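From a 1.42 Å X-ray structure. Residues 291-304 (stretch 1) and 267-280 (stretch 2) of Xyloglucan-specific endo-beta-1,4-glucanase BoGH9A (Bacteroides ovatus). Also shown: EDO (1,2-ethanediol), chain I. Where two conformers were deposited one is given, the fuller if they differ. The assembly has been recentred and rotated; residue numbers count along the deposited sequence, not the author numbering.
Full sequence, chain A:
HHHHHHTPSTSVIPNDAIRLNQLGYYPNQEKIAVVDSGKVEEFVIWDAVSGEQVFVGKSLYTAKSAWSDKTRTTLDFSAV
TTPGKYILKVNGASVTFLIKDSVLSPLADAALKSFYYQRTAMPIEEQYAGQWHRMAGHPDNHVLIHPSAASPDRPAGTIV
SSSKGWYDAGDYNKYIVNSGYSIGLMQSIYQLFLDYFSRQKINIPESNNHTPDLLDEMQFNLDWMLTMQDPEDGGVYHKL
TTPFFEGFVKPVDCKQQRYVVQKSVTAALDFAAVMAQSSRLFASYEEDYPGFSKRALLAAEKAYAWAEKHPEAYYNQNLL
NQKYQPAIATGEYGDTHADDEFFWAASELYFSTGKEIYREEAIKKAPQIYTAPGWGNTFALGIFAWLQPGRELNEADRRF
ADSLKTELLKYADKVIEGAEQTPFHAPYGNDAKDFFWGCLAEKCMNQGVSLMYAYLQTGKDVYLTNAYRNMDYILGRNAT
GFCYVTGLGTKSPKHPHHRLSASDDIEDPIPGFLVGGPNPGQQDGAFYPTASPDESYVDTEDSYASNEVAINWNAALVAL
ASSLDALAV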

# COMPACT_ATOMS: atom_id res chain seq x y z
N GLY A 291 2.26 -27.76 3.34
CA GLY A 291 1.51 -27.99 2.13
C GLY A 291 1.09 -26.76 1.35
O GLY A 291 0.59 -26.88 0.23
N PHE A 292 1.28 -25.57 1.91
CA PHE A 292 0.74 -24.39 1.23
C PHE A 292 1.44 -24.08 -0.10
O PHE A 292 0.81 -23.77 -1.10
CB PHE A 292 0.75 -23.18 2.16
CG PHE A 292 0.35 -21.90 1.49
CD1 PHE A 292 -0.89 -21.75 0.90
CD2 PHE A 292 1.23 -20.84 1.46
CE1 PHE A 292 -1.23 -20.59 0.26
CE2 PHE A 292 0.88 -19.65 0.84
CZ PHE A 292 -0.33 -19.53 0.24
N SER A 293 2.77 -24.14 -0.11
CA SER A 293 3.51 -23.83 -1.32
C SER A 293 3.00 -24.65 -2.50
O SER A 293 2.70 -24.10 -3.55
CB SER A 293 5.00 -24.06 -1.13
OG SER A 293 5.69 -23.89 -2.36
N LYS A 294 2.89 -25.96 -2.31
CA LYS A 294 2.38 -26.85 -3.36
C LYS A 294 0.94 -26.54 -3.74
O LYS A 294 0.59 -26.44 -4.91
CB LYS A 294 2.49 -28.29 -2.87
CG LYS A 294 2.10 -29.34 -3.90
CD LYS A 294 2.03 -30.72 -3.26
CE LYS A 294 1.74 -31.80 -4.29
NZ LYS A 294 2.91 -32.02 -5.18
N ARG A 295 0.09 -26.38 -2.74
CA ARG A 295 -1.31 -26.05 -3.00
C ARG A 295 -1.48 -24.74 -3.76
O ARG A 295 -2.29 -24.63 -4.67
CB ARG A 295 -2.07 -26.00 -1.67
CG ARG A 295 -3.51 -25.68 -1.81
CD ARG A 295 -4.24 -25.75 -0.49
NE ARG A 295 -5.66 -25.47 -0.68
CZ ARG A 295 -6.51 -25.13 0.28
NH1 ARG A 295 -6.08 -25.00 1.54
NH2 ARG A 295 -7.78 -24.89 -0.02
N ALA A 296 -0.68 -23.73 -3.40
CA ALA A 296 -0.79 -22.42 -4.05
C ALA A 296 -0.45 -22.51 -5.52
O ALA A 296 -1.12 -21.92 -6.36
CB ALA A 296 0.15 -21.44 -3.37
N LEU A 297 0.61 -23.25 -5.83
CA LEU A 297 1.03 -23.35 -7.22
C LEU A 297 -0.01 -24.10 -8.07
O LEU A 297 -0.38 -23.66 -9.16
CB LEU A 297 2.41 -24.00 -7.33
CG LEU A 297 2.98 -24.01 -8.74
CD1 LEU A 297 3.14 -22.61 -9.30
CD2 LEU A 297 4.29 -24.77 -8.77
N LEU A 298 -0.55 -25.18 -7.53
CA LEU A 298 -1.58 -25.93 -8.25
C LEU A 298 -2.79 -25.05 -8.49
O LEU A 298 -3.32 -24.97 -9.60
CB LEU A 298 -2.00 -27.16 -7.43
CG LEU A 298 -1.01 -28.33 -7.44
CD1 LEU A 298 -1.37 -29.36 -6.38
CD2 LEU A 298 -0.98 -28.97 -8.81
N ALA A 299 -3.17 -24.29 -7.47
CA ALA A 299 -4.31 -23.39 -7.56
C ALA A 299 -4.08 -22.29 -8.58
O ALA A 299 -4.98 -21.90 -9.33
CB ALA A 299 -4.61 -22.78 -6.20
N ALA A 300 -2.86 -21.76 -8.59
CA ALA A 300 -2.49 -20.71 -9.53
C ALA A 300 -2.63 -21.14 -10.98
O ALA A 300 -3.16 -20.40 -11.81
CB ALA A 300 -1.05 -20.26 -9.27
N GLU A 301 -2.15 -22.35 -11.28
CA GLU A 301 -2.16 -22.85 -12.65
C GLU A 301 -3.60 -23.09 -13.10
O GLU A 301 -3.97 -22.74 -14.22
CB GLU A 301 -1.28 -24.11 -12.77
CG GLU A 301 0.22 -23.80 -12.53
CD GLU A 301 1.17 -24.84 -13.07
OE1 GLU A 301 1.63 -25.70 -12.28
OE2 GLU A 301 1.50 -24.78 -14.27
N LYS A 302 -4.44 -23.58 -12.19
CA LYS A 302 -5.86 -23.76 -12.51
C LYS A 302 -6.56 -22.41 -12.73
O LYS A 302 -7.40 -22.27 -13.61
CB LYS A 302 -6.57 -24.55 -11.40
CG LYS A 302 -6.27 -26.04 -11.38
CD LYS A 302 -7.33 -26.83 -10.61
CE LYS A 302 -8.67 -26.89 -11.36
NZ LYS A 302 -9.72 -27.62 -10.60
N ALA A 303 -6.22 -21.40 -11.93
CA ALA A 303 -6.84 -20.09 -12.13
C ALA A 303 -6.40 -19.44 -13.43
O ALA A 303 -7.20 -18.82 -14.13
CB ALA A 303 -6.50 -19.17 -10.95
N TYR A 304 -5.12 -19.56 -13.77
CA TYR A 304 -4.64 -18.99 -15.01
C TYR A 304 -5.33 -19.68 -16.20
O TYR A 304 -5.74 -19.01 -17.15
CB TYR A 304 -3.11 -19.13 -15.07
CG TYR A 304 -2.49 -18.43 -16.24
CD1 TYR A 304 -2.31 -19.08 -17.45
CD2 TYR A 304 -2.06 -17.11 -16.14
CE1 TYR A 304 -1.75 -18.44 -18.52
CE2 TYR A 304 -1.50 -16.46 -17.21
CZ TYR A 304 -1.34 -17.14 -18.40
OH TYR A 304 -0.79 -16.50 -19.48
C1 EDO I . 11.87 -16.47 -1.22
O1 EDO I . 11.53 -17.13 -2.44
C2 EDO I . 12.83 -15.33 -1.55
O2 EDO I . 12.42 -14.71 -2.78
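Stretch 2 267-280: AALDFAAVMAQSSR

The most unusual feature of this contact is a reciprocal pair of serine hydrogen bonds that ties two helices together side chain to backbone: Ser293 OG donates to Ser279 O at 2.6 Å, and Ser279 OG donates to Ser293 O at 2.8 Å. Both serines adopt the t rotamer (chi1 174° and -175°), and their CA atoms lie just 4.1 Å apart, so each short side chain reaches the opposite carbonyl. Ser293 O also accepts from Leu297 N at 3.2 Å, so the bond from Ser279 is added to the helical one.

Stretch 2 is helical throughout, with phi/psi values near -62/-44 and a regular i to i+4 ladder from Phe271 N to Ser279 N; Arg280 N instead makes a weak i to i+3 bond to Gln277 O (3.1 Å). It runs roughly antiparallel to helix 292-304: the N-to-C directions differ by 153° (signed crossing angle -153°), and the axes approach to 7.7 Å. The register confirms the direction, since Ser293, Ala296, Ala300 and Ala303 meet Ser279, Met275, Ala272 and Ala268 in descending order.

Such close packing is consistent with the small residues at the interface. The CA atoms of Ala300 and Ala272 are 4.0 Å apart, and Ala300 CB lies 3.4 Å from Ala272 O and 3.9 Å from Met275 CB. Ala303 CB sits 3.5 Å from both Ala268 O and Phe271 CD1. The Phe271 side chain starts sideways, but its end comes nearer, placing CE1 3.8 Å from Ala299 CB; Ala299 O lies at the ring edge, 3.6 Å from CE1.

Larger side chains extend the contact. Met275 SD lies 4.0 Å from Ala296 CB and 4.3 Å from Phe292 CZ, oblique to the Phe292 ring. At the other end, Leu269 CD2 meets Tyr304 CD2 at 3.8 Å. Together the stretches bury 664 Å², both sides summed.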

# COMPACT_ATOMS: atom_id res chain seq x y z
N ALA A 267 -9.88 -11.22 -11.19
CA ALA A 267 -9.77 -11.99 -9.95
C ALA A 267 -8.93 -13.24 -10.14
O ALA A 267 -8.06 -13.57 -9.33
CB ALA A 267 -11.14 -12.34 -9.40
N ALA A 268 -9.23 -13.98 -11.22
CA ALA A 268 -8.51 -15.19 -11.49
C ALA A 268 -7.02 -14.93 -11.69
O ALA A 268 -6.20 -15.67 -11.18
CB ALA A 268 -9.09 -15.88 -12.72
N LEU A 269 -6.70 -13.88 -12.43
CA LEU A 269 -5.30 -13.57 -12.71
C LEU A 269 -4.54 -13.01 -11.50
O LEU A 269 -3.40 -13.40 -11.26
CB LEU A 269 -5.18 -12.63 -13.90
CG LEU A 269 -5.58 -13.29 -15.22
CD1 LEU A 269 -5.71 -12.26 -16.28
CD2 LEU A 269 -4.55 -14.33 -15.62
N ASP A 270 -5.16 -12.11 -10.74
CA ASP A 270 -4.48 -11.58 -9.55
C ASP A 270 -4.31 -12.72 -8.52
O ASP A 270 -3.27 -12.83 -7.86
CB ASP A 270 -5.26 -10.45 -8.94
CG ASP A 270 -5.20 -9.19 -9.78
OD1 ASP A 270 -4.24 -9.03 -10.56
OD2 ASP A 270 -6.14 -8.35 -9.70
N PHE A 271 -5.30 -13.61 -8.43
CA PHE A 271 -5.16 -14.83 -7.64
C PHE A 271 -3.99 -15.70 -8.15
O PHE A 271 -3.15 -16.17 -7.37
CB PHE A 271 -6.49 -15.62 -7.72
CG PHE A 271 -6.49 -16.95 -7.02
CD1 PHE A 271 -5.93 -18.03 -7.64
CD2 PHE A 271 -7.09 -17.14 -5.79
CE1 PHE A 271 -5.94 -19.29 -7.06
CE2 PHE A 271 -7.10 -18.38 -5.18
CZ PHE A 271 -6.53 -19.48 -5.82
N ALA A 272 -3.93 -15.91 -9.46
CA ALA A 272 -2.88 -16.75 -10.03
C ALA A 272 -1.50 -16.16 -9.76
O ALA A 272 -0.60 -16.87 -9.35
CB ALA A 272 -3.11 -16.94 -11.51
N ALA A 273 -1.37 -14.86 -9.96
CA ALA A 273 -0.08 -14.20 -9.79
C ALA A 273 0.38 -14.30 -8.35
O ALA A 273 1.51 -14.67 -8.08
CB ALA A 273 -0.18 -12.76 -10.22
N VAL A 274 -0.49 -13.93 -7.41
CA VAL A 274 -0.09 -13.91 -6.02
C VAL A 274 0.11 -15.31 -5.46
O VAL A 274 0.95 -15.53 -4.61
CB VAL A 274 -1.06 -13.05 -5.18
CG1 VAL A 274 -2.32 -13.79 -4.81
CG2 VAL A 274 -0.37 -12.53 -3.92
N MET A 275 -0.64 -16.28 -5.98
CA MET A 275 -0.45 -17.65 -5.51
C MET A 275 0.86 -18.25 -6.05
O MET A 275 1.58 -18.89 -5.31
CB MET A 275 -1.68 -18.50 -5.87
CG MET A 275 -2.89 -18.14 -5.02
SD MET A 275 -2.62 -18.56 -3.31
CE MET A 275 -4.05 -17.79 -2.57
N ALA A 276 1.17 -17.96 -7.31
CA ALA A 276 2.45 -18.38 -7.88
C ALA A 276 3.63 -17.72 -7.12
O ALA A 276 4.61 -18.38 -6.77
CB ALA A 276 2.49 -18.05 -9.35
N GLN A 277 3.52 -16.41 -6.88
CA GLN A 277 4.50 -15.69 -6.07
C GLN A 277 4.63 -16.34 -4.69
O GLN A 277 5.72 -16.64 -4.23
CB GLN A 277 4.03 -14.24 -5.92
CG GLN A 277 5.02 -13.26 -5.27
CD GLN A 277 4.37 -11.95 -4.90
OE1 GLN A 277 3.31 -11.92 -4.27
NE2 GLN A 277 4.98 -10.86 -5.30
N SER A 278 3.49 -16.50 -4.01
CA SER A 278 3.49 -17.05 -2.66
C SER A 278 4.08 -18.46 -2.58
O SER A 278 4.69 -18.83 -1.58
CB SER A 278 2.08 -17.03 -2.07
OG SER A 278 1.59 -15.69 -2.04
N SER A 279 3.86 -19.25 -3.63
CA SER A 279 4.39 -20.61 -3.67
C SER A 279 5.90 -20.59 -3.43
O SER A 279 6.42 -21.39 -2.65
CB SER A 279 4.09 -21.25 -5.02
OG SER A 279 4.52 -22.60 -4.99
N ARG A 280 6.60 -19.66 -4.07
CA ARG A 280 8.05 -19.56 -3.89
C ARG A 280 8.41 -19.09 -2.49
O ARG A 280 9.33 -19.60 -1.86
CB ARG A 280 8.66 -18.58 -4.90
CG ARG A 280 8.38 -18.90 -6.34
CD ARG A 280 9.23 -18.05 -7.29
NE ARG A 280 9.12 -16.61 -7.09
CZ ARG A 280 8.21 -15.82 -7.66
NH1 ARG A 280 7.31 -16.34 -8.48
NH2 ARG A 280 8.20 -14.51 -7.40